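Local coordinates for polysaccharide deacetylase (Bacillus anthracis, PDB 2J13), which probably removes acetyl groups from amino sugars of bacterial cell-wall peptidoglycan as a zinc-dependent family 4 carbohydrate esterase, at residues E131-T136 and K167-Y172; D119-N124 and R155-E160; E147-R152 and S237-V242. One frame throughout, in Å; residues are numbered along the deposited sequence. Where two conformers were deposited one is given.

Interaction 1: E131-T136 and K167-Y172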
ATOM      1  N   GLU A 131      -5.932  -0.247  16.028  1.00 23.46           N
ATOM      2  CA  GLU A 131      -5.563   0.596  14.883  1.00 23.25           C
ATOM      3  C   GLU A 131      -5.764  -0.128  13.554  1.00 22.53           C
ATOM      4  O   GLU A 131      -6.186   0.527  12.577  1.00 22.82           O
ATOM      5  CB  GLU A 131      -4.098   1.056  15.010  1.00 23.35           C
ATOM      6  CG  GLU A 131      -3.889   2.167  16.051  1.00 24.56           C
ATOM      7  CD  GLU A 131      -4.306   3.515  15.544  1.00 27.34           C
ATOM      8  OE1 GLU A 131      -4.187   3.756  14.321  1.00 28.15           O
ATOM      9  OE2 GLU A 131      -4.757   4.351  16.340  1.00 31.56           O
ATOM     10  N   LEU A 132      -5.474  -1.437  13.502  1.00 20.70           N
ATOM     11  CA  LEU A 132      -5.672  -2.240  12.271  1.00 20.85           C
ATOM     12  C   LEU A 132      -7.122  -2.693  12.126  1.00 20.31           C
ATOM     13  O   LEU A 132      -7.724  -2.526  11.074  1.00 20.41           O
ATOM     14  CB  LEU A 132      -4.759  -3.453  12.252  1.00 20.94           C
ATOM     15  CG  LEU A 132      -3.273  -3.091  12.170  1.00 22.83           C
ATOM     16  CD1 LEU A 132      -2.495  -4.380  12.288  1.00 26.34           C
ATOM     17  CD2 LEU A 132      -2.941  -2.325  10.899  1.00 24.99           C
ATOM     18  N   THR A 133      -7.688  -3.249  13.193  1.00 21.33           N
ATOM     19  CA  THR A 133      -9.028  -3.831  13.114  1.00 22.62           C
ATOM     20  C   THR A 133     -10.074  -2.781  12.802  1.00 21.55           C
ATOM     21  O   THR A 133     -11.010  -3.063  12.021  1.00 23.13           O
ATOM     22  CB  THR A 133      -9.392  -4.565  14.417  1.00 24.19           C
ATOM     23  OG1 THR A 133      -8.410  -5.595  14.666  1.00 26.10           O
ATOM     24  CG2 THR A 133     -10.785  -5.199  14.280  1.00 27.37           C
ATOM     25  N   SER A 134      -9.951  -1.591  13.358  1.00 21.49           N
ATOM     26  CA  SER A 134     -10.919  -0.529  13.098  1.00 21.87           C
ATOM     27  C   SER A 134     -10.997  -0.151  11.616  1.00 20.59           C
ATOM     28  O   SER A 134     -12.097   0.024  11.071  1.00 22.27           O
ATOM     29  CB  SER A 134     -10.674   0.693  13.967  1.00 23.45           C
ATOM     30  OG  SER A 134      -9.421   1.251  13.762  1.00 24.15           O
ATOM     31  N   VAL A 135      -9.857  -0.021  10.957  1.00 19.14           N
ATOM     32  CA  VAL A 135      -9.832   0.249   9.526  1.00 19.52           C
ATOM     33  C   VAL A 135     -10.387  -0.902   8.720  1.00 19.81           C
ATOM     34  O   VAL A 135     -11.157  -0.682   7.769  1.00 22.43           O
ATOM     35  CB  VAL A 135      -8.383   0.626   9.010  1.00 18.09           C
ATOM     36  CG1 VAL A 135      -8.308   0.729   7.480  1.00 20.64           C
ATOM     37  CG2 VAL A 135      -7.945   1.926   9.591  1.00 20.99           C
ATOM     38  N   THR A 136     -10.012  -2.127   9.048  1.00 20.21           N
ATOM     39  CA  THR A 136     -10.488  -3.296   8.309  1.00 20.71           C
ATOM     40  C   THR A 136     -12.007  -3.383   8.346  1.00 21.12           C
ATOM     41  O   THR A 136     -12.662  -3.501   7.319  1.00 22.00           O
ATOM     42  CB  THR A 136      -9.859  -4.589   8.810  1.00 21.25           C
ATOM     43  OG1 THR A 136      -8.455  -4.567   8.472  1.00 20.15           O
ATOM     44  CG2 THR A 136     -10.508  -5.812   8.160  1.00 20.85           C
ATOM     45  N   LYS A 167       1.209  -9.851  10.854  1.00 25.07           N
ATOM     46  CA  LYS A 167       1.021 -11.154  10.230  1.00 26.90           C
ATOM     47  C   LYS A 167       0.087 -12.062  11.032  1.00 27.27           C
ATOM     48  O   LYS A 167      -0.759 -12.750  10.469  1.00 27.28           O
ATOM     49  CB  LYS A 167       2.372 -11.860  10.052  1.00 26.95           C
ATOM     50  CG  LYS A 167       2.313 -13.275   9.524  1.00 29.38           C
ATOM     51  CD  LYS A 167       3.739 -13.841   9.477  1.00 29.92           C
ATOM     52  CE  LYS A 167       3.805 -15.351   9.404  1.00 34.52           C
ATOM     53  NZ  LYS A 167       5.268 -15.768   9.357  1.00 37.55           N
ATOM     54  N   GLU A 168       0.267 -12.070  12.341  1.00 29.01           N
ATOM     55  CA  GLU A 168      -0.548 -12.890  13.233  1.00 31.22           C
ATOM     56  C   GLU A 168      -2.018 -12.519  13.126  1.00 30.92           C
ATOM     57  O   GLU A 168      -2.895 -13.396  13.239  1.00 31.93           O
ATOM     58  CB  GLU A 168      -0.029 -12.674  14.655  1.00 31.39           C
ATOM     59  CG  GLU A 168      -0.685 -13.451  15.775  1.00 34.85           C
ATOM     60  CD  GLU A 168      -0.185 -12.938  17.144  1.00 37.04           C
ATOM     61  OE1 GLU A 168       1.040 -12.645  17.267  1.00 44.90           O
ATOM     62  OE2 GLU A 168      -1.009 -12.801  18.082  1.00 45.47           O
ATOM     63  N   MET A 169      -2.298 -11.235  12.901  1.00 30.77           N
ATOM     64  CA  MET A 169      -3.674 -10.759  12.699  1.00 31.67           C
ATOM     65  C   MET A 169      -4.234 -11.060  11.306  1.00 30.29           C
ATOM     66  O   MET A 169      -5.390 -10.796  11.050  1.00 30.70           O
ATOM     67  CB  MET A 169      -3.774  -9.271  13.003  1.00 30.95           C
ATOM     68  CG  MET A 169      -3.415  -8.898  14.444  1.00 33.86           C
ATOM     69  SD  MET A 169      -3.586  -7.166  14.750  1.00 37.43           S
ATOM     70  CE  MET A 169      -5.347  -6.914  14.489  1.00 38.96           C
ATOM     71  N   GLY A 170      -3.408 -11.614  10.420  1.00 28.72           N
ATOM     72  CA  GLY A 170      -3.844 -12.110   9.135  1.00 28.56           C
ATOM     73  C   GLY A 170      -3.531 -11.186   7.973  1.00 27.38           C
ATOM     74  O   GLY A 170      -4.110 -11.346   6.885  1.00 29.27           O
ATOM     75  N   TYR A 171      -2.607 -10.252   8.178  1.00 25.75           N
ATOM     76  CA  TYR A 171      -2.213  -9.298   7.128  1.00 23.72           C
ATOM     77  C   TYR A 171      -0.822  -9.520   6.587  1.00 23.81           C
ATOM     78  O   TYR A 171       0.073  -9.929   7.320  1.00 24.53           O
ATOM     79  CB  TYR A 171      -2.256  -7.879   7.692  1.00 22.77           C
ATOM     80  CG  TYR A 171      -3.591  -7.500   8.284  1.00 21.70           C
ATOM     81  CD1 TYR A 171      -4.652  -7.146   7.462  1.00 23.56           C
ATOM     82  CD2 TYR A 171      -3.751  -7.426   9.662  1.00 20.93           C
ATOM     83  CE1 TYR A 171      -5.892  -6.774   8.001  1.00 22.66           C
ATOM     84  CE2 TYR A 171      -4.972  -7.050  10.223  1.00 23.01           C
ATOM     85  CZ  TYR A 171      -6.034  -6.715   9.389  1.00 24.51           C
ATOM     86  OH  TYR A 171      -7.246  -6.362   9.943  1.00 24.56           O
ATOM     87  N   TYR A 172      -0.654  -9.224   5.295  1.00 22.29           N
ATOM     88  CA  TYR A 172       0.683  -8.972   4.734  1.00 22.57           C
ATOM     89  C   TYR A 172       1.161  -7.565   5.093  1.00 21.79           C
ATOM     90  O   TYR A 172       0.407  -6.576   5.068  1.00 21.69           O
ATOM     91  CB  TYR A 172       0.698  -9.079   3.224  1.00 23.68           C
ATOM     92  CG  TYR A 172       0.341 -10.429   2.654  1.00 25.41           C
ATOM     93  CD1 TYR A 172       1.300 -11.416   2.523  1.00 27.52           C
ATOM     94  CD2 TYR A 172      -0.942 -10.695   2.215  1.00 26.83           C
ATOM     95  CE1 TYR A 172       0.970 -12.646   1.950  1.00 29.69           C
ATOM     96  CE2 TYR A 172      -1.285 -11.916   1.651  1.00 29.00           C
ATOM     97  CZ  TYR A 172      -0.336 -12.881   1.536  1.00 28.72           C
ATOM     98  OH  TYR A 172      -0.691 -14.089   0.974  1.00 32.58           O
TER
HETATM   99  O   HOH W   1      -7.979  -7.244  12.343  1.00 33.34           O

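Interaction 2: D119-N124 and R155-E160. With CAC (cacodylate ion), chain H.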
ATOM      1  N   ASP A 119       3.125   5.819  14.532  1.00 25.89           N
ATOM      2  CA  ASP A 119       4.222   4.873  14.359  1.00 26.36           C
ATOM      3  C   ASP A 119       3.903   3.603  15.149  1.00 25.06           C
ATOM      4  O   ASP A 119       3.664   3.658  16.388  1.00 26.04           O
ATOM      5  CB  ASP A 119       5.545   5.510  14.830  1.00 28.01           C
ATOM      6  CG  ASP A 119       6.207   6.409  13.748  1.00 32.67           C
ATOM      7  OD1 ASP A 119       5.689   6.523  12.592  1.00 36.15           O
ATOM      8  OD2 ASP A 119       7.293   7.003  14.069  1.00 41.32           O
ATOM      9  N   PHE A 120       3.866   2.459  14.461  1.00 22.89           N
ATOM     10  CA  PHE A 120       3.463   1.172  15.072  1.00 22.53           C
ATOM     11  C   PHE A 120       4.397   0.732  16.196  1.00 23.09           C
ATOM     12  O   PHE A 120       3.993   0.028  17.101  1.00 23.38           O
ATOM     13  CB  PHE A 120       3.367   0.051  14.055  1.00 21.52           C
ATOM     14  CG  PHE A 120       2.133   0.131  13.138  1.00 22.14           C
ATOM     15  CD1 PHE A 120       1.182   1.126  13.291  1.00 22.61           C
ATOM     16  CD2 PHE A 120       1.930  -0.855  12.205  1.00 22.54           C
ATOM     17  CE1 PHE A 120       0.040   1.157  12.469  1.00 22.43           C
ATOM     18  CE2 PHE A 120       0.798  -0.839  11.378  1.00 22.24           C
ATOM     19  CZ  PHE A 120      -0.127   0.181  11.513  1.00 21.55           C
ATOM     20  N   THR A 121       5.645   1.156  16.114  1.00 23.23           N
ATOM     21  CA  THR A 121       6.638   0.805  17.127  1.00 25.48           C
ATOM     22  C   THR A 121       6.419   1.571  18.443  1.00 26.13           C
ATOM     23  O   THR A 121       7.056   1.222  19.475  1.00 28.07           O
ATOM     24  CB  THR A 121       8.057   1.097  16.575  1.00 25.93           C
ATOM     25  OG1 THR A 121       8.120   2.466  16.179  1.00 29.28           O
ATOM     26  CG2 THR A 121       8.408   0.203  15.396  1.00 28.10           C
ATOM     27  N   ALA A 122       5.576   2.617  18.423  1.00 26.58           N
ATOM     28  CA  ALA A 122       5.338   3.512  19.561  1.00 27.55           C
ATOM     29  C   ALA A 122       4.057   3.191  20.317  1.00 27.87           C
ATOM     30  O   ALA A 122       3.702   3.907  21.260  1.00 31.28           O
ATOM     31  CB  ALA A 122       5.275   4.963  19.096  1.00 28.46           C
ATOM     32  N   VAL A 123       3.343   2.151  19.912  1.00 27.22           N
ATOM     33  CA  VAL A 123       2.048   1.884  20.557  1.00 27.76           C
ATOM     34  C   VAL A 123       2.066   0.524  21.173  1.00 27.24           C
ATOM     35  O   VAL A 123       2.845  -0.342  20.760  1.00 27.73           O
ATOM     36  CB  VAL A 123       0.907   1.997  19.533  1.00 27.69           C
ATOM     37  CG1 VAL A 123       0.923   3.384  18.911  1.00 30.51           C
ATOM     38  CG2 VAL A 123       1.007   0.879  18.473  1.00 28.87           C
ATOM     39  N   ASN A 124       1.210   0.306  22.179  1.00 27.35           N
ATOM     40  CA  ASN A 124       1.070  -1.003  22.788  0.50 27.37           C
ATOM     41  C   ASN A 124       0.274  -1.987  21.905  1.00 26.74           C
ATOM     42  O   ASN A 124      -0.340  -1.583  20.881  1.00 25.68           O
ATOM     43  CB  ASN A 124       0.453  -0.846  24.190  0.50 27.75           C
ATOM     44  CG  ASN A 124       1.287   0.060  25.103  0.50 29.65           C
ATOM     45  OD1 ASN A 124       2.511   0.169  24.954  0.50 32.50           O
ATOM     46  ND2 ASN A 124       0.631   0.703  26.054  0.50 32.59           N
ATOM     47  N   ARG A 155       4.443   5.699   7.793  1.00 22.77           N
ATOM     48  CA  ARG A 155       5.841   6.122   7.575  1.00 24.68           C
ATOM     49  C   ARG A 155       6.845   5.010   7.275  1.00 23.27           C
ATOM     50  O   ARG A 155       8.077   5.256   7.238  1.00 24.30           O
ATOM     51  CB  ARG A 155       6.285   7.000   8.753  1.00 25.12           C
ATOM     52  CG  ARG A 155       5.437   8.186   9.015  1.00 28.14           C
ATOM     53  CD  ARG A 155       5.865   9.003  10.281  1.00 29.61           C
ATOM     54  NE  ARG A 155       4.750   9.892  10.587  1.00 34.27           N
ATOM     55  CZ  ARG A 155       3.632   9.559  11.250  1.00 35.88           C
ATOM     56  NH1 ARG A 155       3.460   8.353  11.844  1.00 35.09           N
ATOM     57  NH2 ARG A 155       2.666  10.469  11.348  1.00 35.97           N
ATOM     58  N   GLY A 156       6.364   3.802   6.973  1.00 21.89           N
ATOM     59  CA  GLY A 156       7.217   2.656   6.739  1.00 22.91           C
ATOM     60  C   GLY A 156       8.015   2.250   7.976  1.00 23.00           C
ATOM     61  O   GLY A 156       9.043   1.575   7.867  1.00 24.37           O
ATOM     62  N   VAL A 157       7.525   2.648   9.153  1.00 22.04           N
ATOM     63  CA  VAL A 157       8.198   2.309  10.407  1.00 23.38           C
ATOM     64  C   VAL A 157       7.738   0.941  10.896  1.00 22.98           C
ATOM     65  O   VAL A 157       6.515   0.633  10.975  1.00 22.33           O
ATOM     66  CB  VAL A 157       8.025   3.397  11.457  1.00 23.96           C
ATOM     67  CG1 VAL A 157       8.634   2.969  12.818  1.00 26.90           C
ATOM     68  CG2 VAL A 157       8.629   4.739  10.961  1.00 25.20           C
ATOM     69  N   PHE A 158       8.709   0.121  11.273  1.00 23.51           N
ATOM     70  CA  PHE A 158       8.446  -1.232  11.743  1.00 23.65           C
ATOM     71  C   PHE A 158       9.527  -1.726  12.712  1.00 24.61           C
ATOM     72  O   PHE A 158      10.640  -1.168  12.750  1.00 25.13           O
ATOM     73  CB  PHE A 158       8.340  -2.226  10.595  1.00 23.63           C
ATOM     74  CG  PHE A 158       9.639  -2.438   9.851  1.00 24.54           C
ATOM     75  CD1 PHE A 158      10.058  -1.507   8.906  1.00 25.03           C
ATOM     76  CD2 PHE A 158      10.419  -3.541  10.113  1.00 26.82           C
ATOM     77  CE1 PHE A 158      11.263  -1.670   8.222  1.00 25.10           C
ATOM     78  CE2 PHE A 158      11.623  -3.716   9.432  1.00 25.78           C
ATOM     79  CZ  PHE A 158      12.021  -2.763   8.489  1.00 24.47           C
ATOM     80  N   SER A 159       9.160  -2.769  13.440  1.00 24.49           N
ATOM     81  CA  SER A 159      10.105  -3.634  14.175  1.00 24.76           C
ATOM     82  C   SER A 159       9.782  -5.075  13.893  1.00 25.19           C
ATOM     83  O   SER A 159       8.782  -5.400  13.288  1.00 24.10           O
ATOM     84  CB  SER A 159      10.014  -3.349  15.672  1.00 25.10           C
ATOM     85  OG  SER A 159       8.704  -3.662  16.136  1.00 25.46           O
ATOM     86  N   GLU A 160      10.632  -5.993  14.331  1.00 26.01           N
ATOM     87  CA  GLU A 160      10.273  -7.391  14.301  1.00 27.43           C
ATOM     88  C   GLU A 160       8.911  -7.646  14.950  1.00 26.13           C
ATOM     89  O   GLU A 160       8.092  -8.420  14.429  1.00 25.87           O
ATOM     90  CB  GLU A 160      11.350  -8.240  15.003  1.00 28.11           C
ATOM     91  CG  GLU A 160      11.179  -9.696  14.687  1.00 30.74           C
ATOM     92  CD  GLU A 160      12.082 -10.629  15.497  1.00 32.33           C
ATOM     93  OE1 GLU A 160      12.580 -10.242  16.586  1.00 37.75           O
ATOM     94  OE2 GLU A 160      12.248 -11.775  15.011  1.00 39.15           O
TER
HETATM   95 AS   CAC H1242       3.894   7.070   4.090  1.00 25.24          AS
HETATM   96  O1  CAC H1242       2.781   7.081   2.804  1.00 23.58           O
HETATM   97  O2  CAC H1242       3.054   6.821   5.573  1.00 21.28           O
HETATM   98  C1  CAC H1242       5.100   5.567   3.811  1.00 24.52           C
HETATM   99  C2  CAC H1242       4.910   8.749   4.223  1.00 24.45           C
HETATM  100  O   HOH W   2       4.476   2.446  11.672  1.00 23.20           O

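Interaction 3: E147-R152 and S237-V242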
ATOM      1  N   GLU A 147     -12.379  -8.775   1.698  1.00 28.73           N
ATOM      2  CA  GLU A 147     -11.225  -9.097   2.503  1.00 28.03           C
ATOM      3  C   GLU A 147     -10.333  -7.863   2.506  1.00 26.11           C
ATOM      4  O   GLU A 147     -10.302  -7.128   1.522  1.00 24.36           O
ATOM      5  CB  GLU A 147     -10.466 -10.266   1.889  1.00 29.84           C
ATOM      6  CG  GLU A 147     -11.207 -11.630   1.845  1.00 34.87           C
ATOM      7  CD  GLU A 147     -11.606 -12.129   3.232  1.00 41.90           C
ATOM      8  OE1 GLU A 147     -10.923 -11.778   4.222  1.00 46.93           O
ATOM      9  OE2 GLU A 147     -12.610 -12.883   3.352  1.00 46.77           O
ATOM     10  N   VAL A 148      -9.620  -7.668   3.608  1.00 24.02           N
ATOM     11  CA  VAL A 148      -8.581  -6.641   3.703  1.00 22.83           C
ATOM     12  C   VAL A 148      -7.305  -7.393   4.086  1.00 23.00           C
ATOM     13  O   VAL A 148      -7.101  -7.734   5.256  1.00 23.99           O
ATOM     14  CB  VAL A 148      -8.931  -5.553   4.719  1.00 23.09           C
ATOM     15  CG1 VAL A 148      -7.790  -4.550   4.859  1.00 22.31           C
ATOM     16  CG2 VAL A 148     -10.269  -4.818   4.349  1.00 22.40           C
ATOM     17  N   LYS A 149      -6.443  -7.650   3.111  1.00 22.43           N
ATOM     18  CA  LYS A 149      -5.283  -8.529   3.250  0.50 22.55           C
ATOM     19  C   LYS A 149      -3.969  -7.774   3.456  1.00 21.65           C
ATOM     20  O   LYS A 149      -2.983  -8.349   3.894  1.00 22.97           O
ATOM     21  CB  LYS A 149      -5.114  -9.353   1.964  0.50 22.99           C
ATOM     22  CG  LYS A 149      -6.258 -10.343   1.625  0.50 24.36           C
ATOM     23  CD  LYS A 149      -5.701 -11.536   0.853  0.50 25.73           C
ATOM     24  CE  LYS A 149      -5.173 -11.158  -0.534  0.50 25.59           C
ATOM     25  NZ  LYS A 149      -4.300 -12.193  -1.269  0.50 25.62           N
ATOM     26  N   TYR A 150      -3.953  -6.494   3.087  1.00 19.75           N
ATOM     27  CA  TYR A 150      -2.696  -5.742   2.907  1.00 19.08           C
ATOM     28  C   TYR A 150      -2.614  -4.573   3.883  1.00 19.06           C
ATOM     29  O   TYR A 150      -3.482  -3.717   3.899  1.00 19.30           O
ATOM     30  CB  TYR A 150      -2.567  -5.260   1.459  1.00 20.25           C
ATOM     31  CG  TYR A 150      -2.752  -6.382   0.478  1.00 21.11           C
ATOM     32  CD1 TYR A 150      -1.849  -7.437   0.415  1.00 22.45           C
ATOM     33  CD2 TYR A 150      -3.848  -6.416  -0.367  1.00 22.77           C
ATOM     34  CE1 TYR A 150      -2.046  -8.494  -0.475  1.00 22.68           C
ATOM     35  CE2 TYR A 150      -4.042  -7.447  -1.232  1.00 21.61           C
ATOM     36  CZ  TYR A 150      -3.150  -8.490  -1.281  1.00 22.84           C
ATOM     37  OH  TYR A 150      -3.367  -9.538  -2.171  1.00 25.47           O
ATOM     38  N   VAL A 151      -1.517  -4.525   4.637  1.00 18.01           N
ATOM     39  CA  VAL A 151      -1.236  -3.434   5.553  1.00 17.25           C
ATOM     40  C   VAL A 151       0.059  -2.765   5.122  1.00 17.73           C
ATOM     41  O   VAL A 151       1.020  -3.451   4.858  1.00 18.85           O
ATOM     42  CB  VAL A 151      -1.128  -3.951   7.010  1.00 17.64           C
ATOM     43  CG1 VAL A 151      -0.481  -2.911   7.899  1.00 19.55           C
ATOM     44  CG2 VAL A 151      -2.528  -4.343   7.494  1.00 18.50           C
ATOM     45  N   ARG A 152       0.081  -1.444   5.078  1.00 17.62           N
ATOM     46  CA  ARG A 152       1.344  -0.687   4.961  1.00 17.37           C
ATOM     47  C   ARG A 152       1.497   0.191   6.217  1.00 17.95           C
ATOM     48  O   ARG A 152       0.641   1.029   6.521  1.00 17.91           O
ATOM     49  CB  ARG A 152       1.345   0.181   3.717  1.00 18.05           C
ATOM     50  CG  ARG A 152       2.651   0.934   3.497  1.00 18.33           C
ATOM     51  CD  ARG A 152       2.719   1.554   2.167  1.00 18.55           C
ATOM     52  NE  ARG A 152       3.021   0.590   1.130  1.00 19.20           N
ATOM     53  CZ  ARG A 152       2.822   0.835  -0.159  1.00 17.48           C
ATOM     54  NH1 ARG A 152       2.201   1.944  -0.530  1.00 17.70           N
ATOM     55  NH2 ARG A 152       3.151  -0.069  -1.037  1.00 19.67           N
ATOM     56  N   SER A 237      -2.143  -6.286  -9.911  1.00 25.92           N
ATOM     57  CA  SER A 237      -2.628  -6.041  -8.546  1.00 25.12           C
ATOM     58  C   SER A 237      -1.819  -6.798  -7.516  1.00 24.95           C
ATOM     59  O   SER A 237      -1.095  -7.732  -7.840  1.00 26.78           O
ATOM     60  CB  SER A 237      -4.073  -6.490  -8.408  1.00 26.03           C
ATOM     61  OG  SER A 237      -4.105  -7.897  -8.250  1.00 27.05           O
ATOM     62  N   LEU A 238      -1.969  -6.416  -6.250  1.00 23.87           N
ATOM     63  CA  LEU A 238      -1.277  -7.116  -5.164  1.00 24.31           C
ATOM     64  C   LEU A 238      -1.789  -8.557  -5.015  1.00 25.65           C
ATOM     65  O   LEU A 238      -1.036  -9.418  -4.622  1.00 27.51           O
ATOM     66  CB  LEU A 238      -1.383  -6.364  -3.849  1.00 24.21           C
ATOM     67  CG  LEU A 238      -0.657  -5.019  -3.821  1.00 21.75           C
ATOM     68  CD1 LEU A 238      -0.772  -4.413  -2.432  1.00 22.94           C
ATOM     69  CD2 LEU A 238       0.833  -5.164  -4.201  1.00 24.04           C
ATOM     70  N   ASP A 239      -3.050  -8.796  -5.346  1.00 27.07           N
ATOM     71  CA  ASP A 239      -3.568 -10.186  -5.471  1.00 28.79           C
ATOM     72  C   ASP A 239      -2.757 -10.982  -6.521  1.00 30.16           C
ATOM     73  O   ASP A 239      -2.431 -12.176  -6.326  1.00 31.54           O
ATOM     74  CB  ASP A 239      -5.058 -10.164  -5.836  1.00 28.86           C
ATOM     75  CG  ASP A 239      -5.983  -9.648  -4.703  1.00 31.15           C
ATOM     76  OD1 ASP A 239      -5.571  -9.412  -3.546  1.00 31.19           O
ATOM     77  OD2 ASP A 239      -7.189  -9.477  -4.998  1.00 34.91           O
ATOM     78  N   ASP A 240      -2.444 -10.353  -7.650  1.00 30.31           N
ATOM     79  CA  ASP A 240      -1.641 -10.997  -8.703  1.00 30.98           C
ATOM     80  C   ASP A 240      -0.238 -11.306  -8.191  1.00 31.28           C
ATOM     81  O   ASP A 240       0.341 -12.374  -8.486  1.00 32.60           O
ATOM     82  CB  ASP A 240      -1.522 -10.091  -9.943  1.00 30.19           C
ATOM     83  CG  ASP A 240      -2.844  -9.825 -10.628  1.00 33.28           C
ATOM     84  OD1 ASP A 240      -3.656 -10.778 -10.726  1.00 35.79           O
ATOM     85  OD2 ASP A 240      -3.075  -8.674 -11.120  1.00 34.22           O
ATOM     86  N   LEU A 241       0.313 -10.388  -7.398  1.00 30.82           N
ATOM     87  CA  LEU A 241       1.638 -10.544  -6.842  1.00 31.71           C
ATOM     88  C   LEU A 241       1.687 -11.833  -6.031  1.00 33.42           C
ATOM     89  O   LEU A 241       2.575 -12.660  -6.231  1.00 32.99           O
ATOM     90  CB  LEU A 241       2.018  -9.361  -5.938  1.00 31.64           C
ATOM     91  CG  LEU A 241       3.488  -9.377  -5.497  1.00 32.18           C
ATOM     92  CD1 LEU A 241       4.062  -7.969  -5.274  1.00 29.91           C
ATOM     93  CD2 LEU A 241       3.666 -10.247  -4.242  1.00 32.96           C
ATOM     94  N   VAL A 242       0.745 -11.968  -5.109  1.00 34.61           N
ATOM     95  CA  VAL A 242       0.703 -13.149  -4.253  1.00 36.58           C
ATOM     96  C   VAL A 242       0.631 -14.431  -5.106  1.00 39.02           C
ATOM     97  O   VAL A 242       1.365 -15.399  -4.847  1.00 38.89           O
ATOM     98  CB  VAL A 242      -0.464 -13.052  -3.244  1.00 36.42           C
ATOM     99  CG1 VAL A 242      -0.642 -14.374  -2.490  1.00 35.39           C
ATOM    100  CG2 VAL A 242      -0.188 -11.934  -2.256  1.00 35.36           C
TER
HETATM  101  O   HOH W   3      -3.862 -13.604  -4.369  1.00 43.85           O

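Interaction 1: E131-T136 and K167-Y172
Tyr171 OH shares two hydrogen bonds, one with Thr136 OG1 and one with a water. Thr136 OG1 lies 2.6 Å from Tyr171 OH, at the ring edge and near its plane, so the two hydroxyls meet tip to tip; either could be the donor. The water, 2.7 Å from Tyr171 OH, donates to Thr133 OG1 and thereby bridges the phenol to the preceding turn of the helix. Thr133 OG1 also bonds to Arg129 O, and Thr136 OG1 takes a weak bond from Asn112 ND2, so the hydroxyls are tied back to helix 125-143 and strand 109-112. Both threonines place OG1 anti to the carbonyl carbon and beside the backbone N (chi1 -58° for Thr133, -68° for Thr136); of these two hydroxyls, three residues apart on one helix, that of Thr136 meets the phenol directly and that of Thr133 only through the water.

The partner segment is the C-terminal end of helix 160-168 and the turn leading into strand 172-174. Gly170, with positive phi, closes a Schellman motif, in which Gly170 N reaches back to Lys167 O over 2.9 Å. The chain then leaves the helix for strand 172-174, with Met169 and Tyr171 both directed at helix 125-143 from the two flanks of the glycine.

Apolar packing fills in beside the phenol. Leu132 slides antiparallel past Tyr171, its CB 4.1 Å from Tyr171 CE2 in an oblique approach. Met169 crosses Leu132 obliquely, with SD 3.9 Å from Leu132 CD1. A bend at chi3 (63°) swings the Met169 methyl toward the helix, where CE comes to 3.3 Å from Thr133 OG1. Leu132 and Tyr171 also both touch Val151 of strand 150-151 and Thr166 of helix 160-168.

Interaction 2: D119-N124 and R155-E160
A salt bridge joins Arg155 NH1 to Asp119 OD1 at 3.0 Å, with an N-H...O angle of 154°. It ties the loop after strand 109-112 to the segment carrying strand 157-158, in the NodB homology fold near the metal site: residues 119-124 follow the zinc ligand His117, whose carbonyl O is a second acceptor for Arg155 NH1. The oxygen lies near the guanidinium plane, yet the nitrogen stands 53° above the carboxylate plane, and the two planes are 71° apart. The bridge therefore uses one oxygen and one nitrogen, not a paired two-bond arrangement. The backbone N of Arg155 donates to O2 of a cacodylate ion, 2.8 Å away, probably acquired from the crystallisation liquor.

A water joins the backbones further along, accepting from Phe120 N and donating to Val157 O. Next to the salt bridge, Val157 separates its methyls: CG2, beside its backbone N, lies 3.8 Å from Asp119 OD1, while CG1, anti to that N, faces Thr121. Thr121 holds OG1 between backbone N and carbonyl carbon, which turns its methyl to the strand. Thr121 CG2 ends 3.5 Å from Phe158 C.

Interaction 3: E147-R152 and S237-V242
The strongest polar link is the hydrogen bond donated by Tyr150 OH to Asp239 OD1, 2.6 Å long. It uses the anti lone pair of OD1, which lies in the plane of the ring at its edge, and the carboxylate is turned 41° from that plane. Lys149 adds charge nearby: its NZ makes a long salt bridge of 3.8 Å to Asp239 OD1, after a bend at chi3 (-66°) brings the chain end round, and CE packs against the same oxygen. The ammonium would probably help to keep the aspartate ionised. A water donates to Asp239 O and accepts only a weak bond from Lys149 NZ.

Packing on the Tyr150 ring is two-sided. Lys149 CB sits over the centre of one face, and Leu238 CB lies on the opposite face, in a CH-pi contact 3.9 Å from the ring centroid. The leucine slides past the ring in the reverse direction, with CD1 4.0 Å from Tyr150 CG. Val242 CG2 approaches the ring edge, 4.0 Å from Tyr150 OH.

Capping fixes the start of the helix that supplies these groups. Ser237 and Asp240 form a capping box: Asp240 N donates to Ser237 OG over 3.0 Å, and Ser237 N donates to Asp240 OD2 over 2.8 Å, nearly straight at 174°.

The contact thus sets the N-terminal part of helix 238-243 against strand 150-151 and the residue before it. Around it, Tyr150 and Leu238 both touch Phe87 of strand 84-88 and Val174 of strand 172-174, while Tyr150 and Asp239 meet Ile109 of strand 109-112.

Overall arrangement
The three contacts interlock along the chain, since the segments of each pair alternate with those of the others. Interactions 1 and 3 have centres about 12 Å apart and share a parallel strand pairing, in which Tyr172 N lies 2.9 Å from Lys149 O and Tyr172 O lies 2.8 Å from Val151 N. Leu132 CD2 of interaction 1 packs on Phe120 CZ of interaction 2 at 3.8 Å; Phe120 also reaches Val151. The Arg155 side chain comes within about 5 Å of a zinc ion; the Leu132 and Tyr150 side chains lie about 12 Å and about 14 Å from a bound zinc. Arg152 O of residues 147-152 nevertheless accepts a hydrogen bond from the zinc ligand His113.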